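Local coordinates for fucolectin-related protein (Streptococcus pneumoniae, PDB 2WMF) that probably hydrolyses glycosidic bonds in host blood-group antigen carbohydrates, as the catalytic module of a family 98 glycoside hydrolase, at residues A[39-45]-A[289-295]. Residues are numbered along the deposited sequence; the frame is centred on the assembly and turned at random.
Sequences LLLSPLY and VYNFECA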
loop_
_atom_site.group_PDB
_atom_site.type_symbol
_atom_site.label_atom_id
_atom_site.label_comp_id
_atom_site.label_asym_id
_atom_site.label_seq_id
_atom_site.Cartn_x
_atom_site.Cartn_y
_atom_site.Cartn_z
ATOM N N LEU A 39 8.485 3.604 6.115
ATOM C CA LEU A 39 8.917 2.273 6.505
ATOM C C LEU A 39 8.403 1.196 5.540
ATOM O O LEU A 39 7.206 1.148 5.208
ATOM C CB LEU A 39 8.451 1.928 7.956
ATOM C CG LEU A 39 8.833 0.536 8.470
ATOM C CD1 LEU A 39 10.370 0.471 8.606
ATOM C CD2 LEU A 39 8.164 0.184 9.819
ATOM N N LEU A 40 9.344 0.406 5.026
ATOM C CA LEU A 40 9.021 -0.751 4.168
ATOM C C LEU A 40 9.241 -2.023 4.966
ATOM O O LEU A 40 10.353 -2.284 5.422
ATOM C CB LEU A 40 9.900 -0.727 2.911
ATOM C CG LEU A 40 9.802 -1.942 1.963
ATOM C CD1 LEU A 40 8.436 -1.888 1.251
ATOM C CD2 LEU A 40 10.941 -2.017 0.918
ATOM N N LEU A 41 8.179 -2.830 5.112
ATOM C CA LEU A 41 8.234 -4.117 5.731
ATOM C C LEU A 41 8.259 -5.236 4.659
ATOM O O LEU A 41 7.469 -5.226 3.721
ATOM C CB LEU A 41 7.051 -4.348 6.671
ATOM C CG LEU A 41 7.016 -3.479 7.933
ATOM C CD1 LEU A 41 5.621 -3.483 8.596
ATOM C CD2 LEU A 41 8.089 -3.947 8.916
ATOM N N SER A 42 9.189 -6.159 4.831
ATOM C CA SER A 42 9.319 -7.357 4.006
ATOM C C SER A 42 9.258 -8.583 4.906
ATOM O O SER A 42 10.007 -8.682 5.869
ATOM C CB SER A 42 10.605 -7.341 3.194
ATOM O OG SER A 42 10.769 -6.124 2.480
ATOM N N PRO A 43 8.320 -9.516 4.623
ATOM C CA PRO A 43 8.060 -10.607 5.539
ATOM C C PRO A 43 8.743 -11.954 5.274
ATOM O O PRO A 43 8.914 -12.372 4.104
ATOM C CB PRO A 43 6.549 -10.803 5.411
ATOM C CG PRO A 43 6.295 -10.489 3.983
ATOM C CD PRO A 43 7.323 -9.495 3.528
ATOM N N LEU A 44 9.120 -12.601 6.375
ATOM C CA LEU A 44 9.534 -14.021 6.418
ATOM C C LEU A 44 8.537 -14.828 7.298
ATOM O O LEU A 44 7.902 -14.314 8.228
ATOM C CB LEU A 44 10.949 -14.124 7.027
ATOM C CG LEU A 44 12.096 -13.524 6.188
ATOM C CD1 LEU A 44 13.413 -13.443 7.049
ATOM C CD2 LEU A 44 12.346 -14.239 4.786
ATOM N N TYR A 45 8.450 -16.128 7.021
ATOM C CA TYR A 45 7.414 -17.009 7.580
ATOM C C TYR A 45 8.048 -18.275 8.160
ATOM O O TYR A 45 8.888 -18.912 7.515
ATOM C CB TYR A 45 6.377 -17.369 6.507
ATOM C CG TYR A 45 5.664 -16.137 6.033
ATOM C CD1 TYR A 45 4.487 -15.721 6.604
ATOM C CD2 TYR A 45 6.211 -15.360 5.029
ATOM C CE1 TYR A 45 3.862 -14.550 6.182
ATOM C CE2 TYR A 45 5.603 -14.181 4.602
ATOM C CZ TYR A 45 4.421 -13.782 5.195
ATOM O OH TYR A 45 3.794 -12.615 4.773
ATOM N N VAL A 289 3.677 3.652 5.965
ATOM C CA VAL A 289 4.093 2.299 6.271
ATOM C C VAL A 289 3.504 1.349 5.217
ATOM O O VAL A 289 2.322 1.368 4.995
ATOM C CB VAL A 289 3.645 1.868 7.712
ATOM C CG1 VAL A 289 3.953 0.376 7.930
ATOM C CG2 VAL A 289 4.324 2.769 8.760
ATOM N N TYR A 290 4.358 0.534 4.616
ATOM C CA TYR A 290 4.006 -0.348 3.484
ATOM C C TYR A 290 4.438 -1.779 3.774
ATOM O O TYR A 290 5.624 -2.034 4.072
ATOM C CB TYR A 290 4.689 0.151 2.205
ATOM C CG TYR A 290 4.453 1.609 1.875
ATOM C CD1 TYR A 290 3.448 1.990 0.995
ATOM C CD2 TYR A 290 5.274 2.605 2.397
ATOM C CE1 TYR A 290 3.247 3.324 0.675
ATOM C CE2 TYR A 290 5.077 3.950 2.100
ATOM C CZ TYR A 290 4.060 4.307 1.224
ATOM O OH TYR A 290 3.857 5.632 0.901
ATOM N N ASN A 291 3.476 -2.701 3.679
ATOM C CA ASN A 291 3.670 -4.112 3.879
ATOM C C ASN A 291 2.958 -4.848 2.735
ATOM O O ASN A 291 2.141 -4.243 2.071
ATOM C CB ASN A 291 3.095 -4.525 5.260
ATOM C CG ASN A 291 3.679 -5.814 5.829
ATOM O OD1 ASN A 291 4.387 -6.589 5.168
ATOM N ND2 ASN A 291 3.375 -6.034 7.128
ATOM N N PHE A 292 3.273 -6.130 2.534
ATOM C CA PHE A 292 2.851 -6.862 1.339
ATOM C C PHE A 292 2.653 -8.347 1.587
ATOM O O PHE A 292 3.388 -8.961 2.375
ATOM C CB PHE A 292 3.883 -6.717 0.206
ATOM C CG PHE A 292 4.116 -5.294 -0.151
ATOM C CD1 PHE A 292 3.330 -4.662 -1.109
ATOM C CD2 PHE A 292 5.047 -4.541 0.562
ATOM C CE1 PHE A 292 3.501 -3.318 -1.401
ATOM C CE2 PHE A 292 5.226 -3.170 0.293
ATOM C CZ PHE A 292 4.422 -2.559 -0.676
ATOM N N GLU A 293 1.678 -8.896 0.876
ATOM C CA GLU A 293 1.553 -10.336 0.643
ATOM C C GLU A 293 1.107 -10.498 -0.806
ATOM O O GLU A 293 0.691 -9.539 -1.417
ATOM C CB GLU A 293 0.461 -10.933 1.556
ATOM C CG GLU A 293 0.697 -10.820 3.029
ATOM C CD GLU A 293 -0.334 -11.589 3.896
ATOM O OE1 GLU A 293 -0.773 -12.701 3.486
ATOM O OE2 GLU A 293 -0.701 -11.069 4.981
ATOM N N CYS A 294 1.166 -11.699 -1.378
ATOM C CA CYS A 294 1.877 -12.899 -0.881
ATOM C C CYS A 294 3.364 -12.862 -1.289
ATOM O O CYS A 294 3.692 -12.713 -2.478
ATOM C CB CYS A 294 1.257 -14.134 -1.508
ATOM S SG CYS A 294 2.114 -15.695 -1.104
ATOM N N ALA A 295 4.240 -13.017 -0.283
ATOM C CA ALA A 295 5.688 -12.809 -0.380
ATOM C C ALA A 295 6.386 -13.682 -1.388
ATOM O O ALA A 295 7.438 -13.313 -1.895
ATOM C CB ALA A 295 6.332 -13.006 1.013
HETATM O O HOH W 1 3.013 -13.361 2.276
#
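Leu39 and Tyr290 join two parallel strands: Tyr290 N donates to Leu39 O (3.0 Å), and Tyr290 O in turn accepts from Leu41 N at 2.9 Å, a nearly straight bond (176° at the hydrogen). Leu39 O also receives a CA-H...O contact from Val289 CA, while the edge of the Tyr290 ring lies beside it. Past Leu41 the strands diverge, and side chains take over from the ladder. Asn291 OD1 turns back on its own strand to accept from Phe292 N (2.9 Å), the donor lying tilted from the carbonyl plane, and ND2 gives a hydrogen bond to Glu77 OE1. With both ends held, the amide is fixed in rotation; CG sits anti to the backbone N (chi1 -158°), and Leu41 packs CB and CD1 obliquely across it, CD1 being 3.7 Å from Asn291 ND2. On the face carrying Leu40 and Tyr290, the CD1 methyl of Leu40 meets the edge of the Phe292 ring at CE2 (3.6 Å). Farther along, Pro43 CG and Tyr45 CE2 both rest against the methyl of Ala295, while one water links the two segments here: it lies 2.7 Å from Tyr45 OH and accepts from Ala295 N at 2.9 Å, satisfying an amide in the first turn of helix 295-298. The peptide before Cys294, the N-cap, is cis. This pairing of first and last strands closes the eight-stranded parallel barrel of a TIM-barrel fold. Strand 74-79 flanks 39-45 on its other edge, where Leu40 and Ser42 share backbone hydrogen bonds with Ala75, and Ser42 also with Glu77; outside the barrel, helix 272-283 packs on Tyr290 and Phe292, and helix 307-322 covers Leu40 and Phe292.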